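Local atomic coordinates of CysE, serine acetyltransferase (Brucella abortus, PDB entry 4HZD), a protein that transfers the acetyl group of acetyl-coenzyme A to the hydroxyl of L-serine, the step that yields O-acetylserine for cysteine biosynthesis. Residues I186-T191 with I212-K217. Numbering follows the deposited sequence.
With COA (coenzyme A), chain C.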
ATOM      1  N   ILE A 186      27.349   9.927  18.539  1.00 25.91           N
ATOM      2  CA  ILE A 186      26.545  11.147  18.429  1.00 23.54           C
ATOM      3  C   ILE A 186      25.110  10.885  18.926  1.00 26.09           C
ATOM      4  O   ILE A 186      24.462   9.912  18.525  1.00 24.60           O
ATOM      5  CB  ILE A 186      26.514  11.706  16.978  1.00 24.33           C
ATOM      6  CG1 ILE A 186      27.931  11.863  16.381  1.00 22.61           C
ATOM      7  CG2 ILE A 186      25.741  13.033  16.901  1.00 22.87           C
ATOM      8  CD1 ILE A 186      27.945  12.408  14.968  1.00 21.64           C
ATOM      9  N   LEU A 187      24.605  11.753  19.791  1.00 25.97           N
ATOM     10  CA  LEU A 187      23.243  11.574  20.283  1.00 26.16           C
ATOM     11  C   LEU A 187      22.184  12.332  19.461  1.00 24.21           C
ATOM     12  O   LEU A 187      22.523  12.963  18.486  1.00 22.35           O
ATOM     13  CB  LEU A 187      23.186  11.824  21.808  1.00 29.19           C
ATOM     14  CG  LEU A 187      23.426  10.390  22.358  1.00 30.12           C
ATOM     15  CD1 LEU A 187      24.856  10.118  22.793  1.00 26.30           C
ATOM     16  CD2 LEU A 187      22.388   9.972  23.385  1.00 29.07           C
ATOM     17  N   HIS A 188      20.909  12.212  19.826  1.00 23.43           N
ATOM     18  CA  HIS A 188      19.810  12.982  19.185  1.00 24.37           C
ATOM     19  C   HIS A 188      19.916  14.464  19.502  1.00 23.44           C
ATOM     20  O   HIS A 188      20.549  14.862  20.503  1.00 22.02           O
ATOM     21  CB  HIS A 188      18.464  12.509  19.709  1.00 24.38           C
ATOM     22  CG  HIS A 188      18.367  12.564  21.216  1.00 24.07           C
ATOM     23  ND1 HIS A 188      19.083  11.739  22.011  1.00 23.87           N
ATOM     24  CD2 HIS A 188      17.628  13.394  22.065  1.00 23.98           C
ATOM     25  CE1 HIS A 188      18.807  12.005  23.304  1.00 23.44           C
ATOM     26  NE2 HIS A 188      17.923  13.033  23.339  1.00 23.63           N
ATOM     27  N   GLY A 189      19.294  15.263  18.643  1.00 22.60           N
ATOM     28  CA  GLY A 189      19.227  16.732  18.760  1.00 24.43           C
ATOM     29  C   GLY A 189      20.557  17.414  18.435  1.00 23.41           C
ATOM     30  O   GLY A 189      20.764  18.558  18.792  1.00 26.86           O
ATOM     31  N   VAL A 190      21.445  16.704  17.761  1.00 23.66           N
ATOM     32  CA  VAL A 190      22.790  17.237  17.471  1.00 22.57           C
ATOM     33  C   VAL A 190      22.848  17.917  16.106  1.00 22.52           C
ATOM     34  O   VAL A 190      22.324  17.380  15.114  1.00 21.58           O
ATOM     35  CB  VAL A 190      23.888  16.179  17.629  1.00 20.84           C
ATOM     36  CG1 VAL A 190      25.205  16.678  17.016  1.00 20.30           C
ATOM     37  CG2 VAL A 190      24.083  15.873  19.119  1.00 21.98           C
ATOM     38  N   THR A 191      23.426  19.121  16.080  1.00 23.71           N
ATOM     39  CA  THR A 191      23.695  19.842  14.822  1.00 20.96           C
ATOM     40  C   THR A 191      25.211  19.942  14.621  1.00 24.38           C
ATOM     41  O   THR A 191      25.973  20.478  15.486  1.00 25.33           O
ATOM     42  CB  THR A 191      23.095  21.261  14.803  1.00 21.40           C
ATOM     43  OG1 THR A 191      21.680  21.221  15.018  1.00 18.03           O
ATOM     44  CG2 THR A 191      23.323  21.947  13.441  1.00 18.93           C
ATOM     45  N   ILE A 212      29.453  13.184  21.398  1.00 26.56           N
ATOM     46  CA  ILE A 212      28.650  14.384  21.350  1.00 25.10           C
ATOM     47  C   ILE A 212      27.295  14.153  21.991  1.00 26.74           C
ATOM     48  O   ILE A 212      26.472  13.341  21.491  1.00 26.06           O
ATOM     49  CB  ILE A 212      28.507  14.918  19.912  1.00 24.03           C
ATOM     50  CG1 ILE A 212      29.871  14.883  19.182  1.00 22.39           C
ATOM     51  CG2 ILE A 212      27.808  16.288  19.894  1.00 24.29           C
ATOM     52  CD1 ILE A 212      29.844  15.389  17.740  1.00 21.87           C
ATOM     53  N   GLY A 213      27.077  14.866  23.099  1.00 24.83           N
ATOM     54  CA  GLY A 213      25.888  14.710  23.935  1.00 25.50           C
ATOM     55  C   GLY A 213      24.609  15.265  23.321  1.00 26.98           C
ATOM     56  O   GLY A 213      24.668  16.030  22.343  1.00 25.57           O
ATOM     57  N   ALA A 214      23.462  14.917  23.914  1.00 23.17           N
ATOM     58  CA  ALA A 214      22.140  15.236  23.338  1.00 24.91           C
ATOM     59  C   ALA A 214      21.904  16.716  23.193  1.00 26.11           C
ATOM     60  O   ALA A 214      22.164  17.506  24.130  1.00 27.11           O
ATOM     61  CB  ALA A 214      21.009  14.630  24.174  1.00 24.68           C
ATOM     62  N   GLY A 215      21.385  17.109  22.041  1.00 23.15           N
ATOM     63  CA  GLY A 215      21.035  18.512  21.819  1.00 26.71           C
ATOM     64  C   GLY A 215      22.186  19.482  21.583  1.00 27.56           C
ATOM     65  O   GLY A 215      21.938  20.677  21.489  1.00 29.69           O
ATOM     66  N   ALA A 216      23.435  18.998  21.508  1.00 24.81           N
ATOM     67  CA  ALA A 216      24.564  19.884  21.253  1.00 25.62           C
ATOM     68  C   ALA A 216      24.506  20.521  19.847  1.00 29.06           C
ATOM     69  O   ALA A 216      24.159  19.837  18.858  1.00 27.64           O
ATOM     70  CB  ALA A 216      25.871  19.127  21.430  1.00 25.33           C
ATOM     71  N   LYS A 217      24.817  21.819  19.754  1.00 28.09           N
ATOM     72  CA  LYS A 217      25.040  22.477  18.466  1.00 28.41           C
ATOM     73  C   LYS A 217      26.517  22.792  18.293  1.00 29.29           C
ATOM     74  O   LYS A 217      27.106  23.512  19.130  1.00 31.18           O
ATOM     75  CB  LYS A 217      24.239  23.788  18.326  1.00 30.10           C
ATOM     76  CG  LYS A 217      22.986  23.882  19.181  1.00 36.03           C
ATOM     77  CD  LYS A 217      21.792  23.217  18.541  1.00 39.40           C
ATOM     78  CE  LYS A 217      20.661  23.140  19.562  1.00 44.27           C
ATOM     79  NZ  LYS A 217      20.027  21.793  19.508  1.00 42.22           N
TER
HETATM   80  N1A COA C 301      25.742  21.476  30.828  1.00 47.53           N
HETATM   81  C2A COA C 301      26.301  22.415  31.622  1.00 48.45           C
HETATM   82  N3A COA C 301      27.246  22.135  32.546  1.00 47.60           N
HETATM   83  C4A COA C 301      27.673  20.855  32.738  1.00 51.88           C
HETATM   84  C5A COA C 301      27.100  19.770  31.923  1.00 49.16           C
HETATM   85  C6A COA C 301      26.075  20.163  30.917  1.00 48.64           C
HETATM   86  N6A COA C 301      25.483  19.247  30.107  1.00 45.10           N
HETATM   87  N7A COA C 301      27.710  18.633  32.330  1.00 51.94           N
HETATM   88  C8A COA C 301      28.594  18.956  33.313  1.00 52.48           C
HETATM   89  N9A COA C 301      28.563  20.281  33.552  1.00 54.49           N
HETATM   90  C1B COA C 301      29.356  21.053  34.546  1.00 60.31           C
HETATM   91  C2B COA C 301      28.920  20.765  35.975  1.00 63.88           C
HETATM   92  O2B COA C 301      27.789  21.558  36.342  1.00 62.07           O
HETATM   93  C3B COA C 301      30.163  21.128  36.764  1.00 70.20           C
HETATM   94  O3B COA C 301      30.161  22.533  37.089  1.00 75.11           O
HETATM   95  P3B COA C 301      30.580  23.098  38.554  1.00 82.26           P
HETATM   96  O7A COA C 301      31.904  22.401  38.806  1.00 74.33           O
HETATM   97  O8A COA C 301      29.451  22.679  39.474  1.00 80.25           O
HETATM   98  O9A COA C 301      30.663  24.604  38.384  1.00 76.63           O
HETATM   99  C4B COA C 301      31.312  20.791  35.807  1.00 70.48           C
HETATM  100  O4B COA C 301      30.756  20.761  34.485  1.00 67.25           O
HETATM  101  C5B COA C 301      31.949  19.435  36.106  1.00 76.55           C
HETATM  102  O5B COA C 301      30.971  18.404  35.940  1.00 84.50           O
HETATM  103  P1A COA C 301      31.362  16.843  35.801  1.00 96.13           P
HETATM  104  O1A COA C 301      30.063  16.063  35.798  1.00 89.51           O
HETATM  105  O2A COA C 301      32.433  16.527  36.828  1.00 93.16           O
HETATM  106  O3A COA C 301      32.039  16.789  34.326  1.00 94.25           O
HETATM  107  P2A COA C 301      32.063  15.484  33.363  1.00 92.39           P
HETATM  108  O4A COA C 301      32.151  14.261  34.242  1.00 91.16           O
HETATM  109  O5A COA C 301      33.102  15.692  32.281  1.00 86.79           O
HETATM  110  O6A COA C 301      30.596  15.518  32.668  1.00 92.76           O
HETATM  111  CBP COA C 301      29.400  15.011  30.555  1.00 72.69           C
HETATM  112  CCP COA C 301      30.118  14.477  31.799  1.00 81.83           C
HETATM  113  CDP COA C 301      29.506  16.528  30.504  1.00 66.11           C
HETATM  114  CEP COA C 301      30.112  14.414  29.336  1.00 69.88           C
HETATM  115  CAP COA C 301      27.912  14.564  30.620  1.00 70.57           C
HETATM  116  OAP COA C 301      27.267  14.999  31.838  1.00 71.04           O
HETATM  117  C9P COA C 301      27.053  14.996  29.446  1.00 66.23           C
HETATM  118  O9P COA C 301      26.268  15.938  29.542  1.00 58.90           O
HETATM  119  N8P COA C 301      27.210  14.282  28.329  1.00 65.48           N
HETATM  120  C7P COA C 301      26.131  13.948  27.425  1.00 58.11           C
HETATM  121  C6P COA C 301      25.414  12.654  27.804  1.00 54.10           C
HETATM  122  C5P COA C 301      24.089  12.581  27.075  1.00 50.91           C
HETATM  123  O5P COA C 301      23.820  13.394  26.201  1.00 43.18           O
HETATM  124  N4P COA C 301      23.274  11.583  27.462  1.00 55.03           N
HETATM  125  C3P COA C 301      21.889  11.398  27.061  1.00 50.94           C
HETATM  126  C2P COA C 301      21.424   9.968  27.326  1.00 54.96           C
HETATM  127  S1P COA C 301      19.909   9.654  26.392  1.00 54.32           S
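From the parallel bridge of Ile186 with Ile212 to that of Thr191 with Lys217, two corners on successive coils of the left-handed beta-helix stack in register, joined by backbone hydrogen bonds from Leu187 N to Ile212 O, Gly215 N to His188 O (2.8 Å) and Thr191 N to Ala216 O. Gly189 and Gly215 both turn with positive phi, and Gly189 O lies 3.0 Å from Gly215 CA in a CA-H...O contact. Inside the coil, Val190 crosses Ile212 at about a right angle. Its CG2, anti to the carbonyl carbon, meets Ile212 CG2 at 3.8 Å and comes close to Gly213 O, while Leu172 and Ile230 of the flanking coils continue the apolar stack. Outside, the His188 ring lays one face over Ala214 CB, a CH-pi contact with CB 3.8 Å from the ring centroid and nearest CE1 and NE2. NE2 is hydrogen-bonded to Thr191 OG1 of a neighbouring subunit, tying the corner into the trimeric interface, and His168 meets the same ring nearly at right angles. Lys217, its chain bent at chi2 and chi4, brings NZ to Gly215 O, where it hydrogen-bonds (3.0 Å) from above the carbonyl plane, and weakly to Gly189 O. Coenzyme A runs past this corner: its thiol S1P lies 3.9 Å from Leu187 CD2, and Ala214 N donates a nearly straight hydrogen bond (170°) to the pantetheine carbonyl O5P at 2.8 Å.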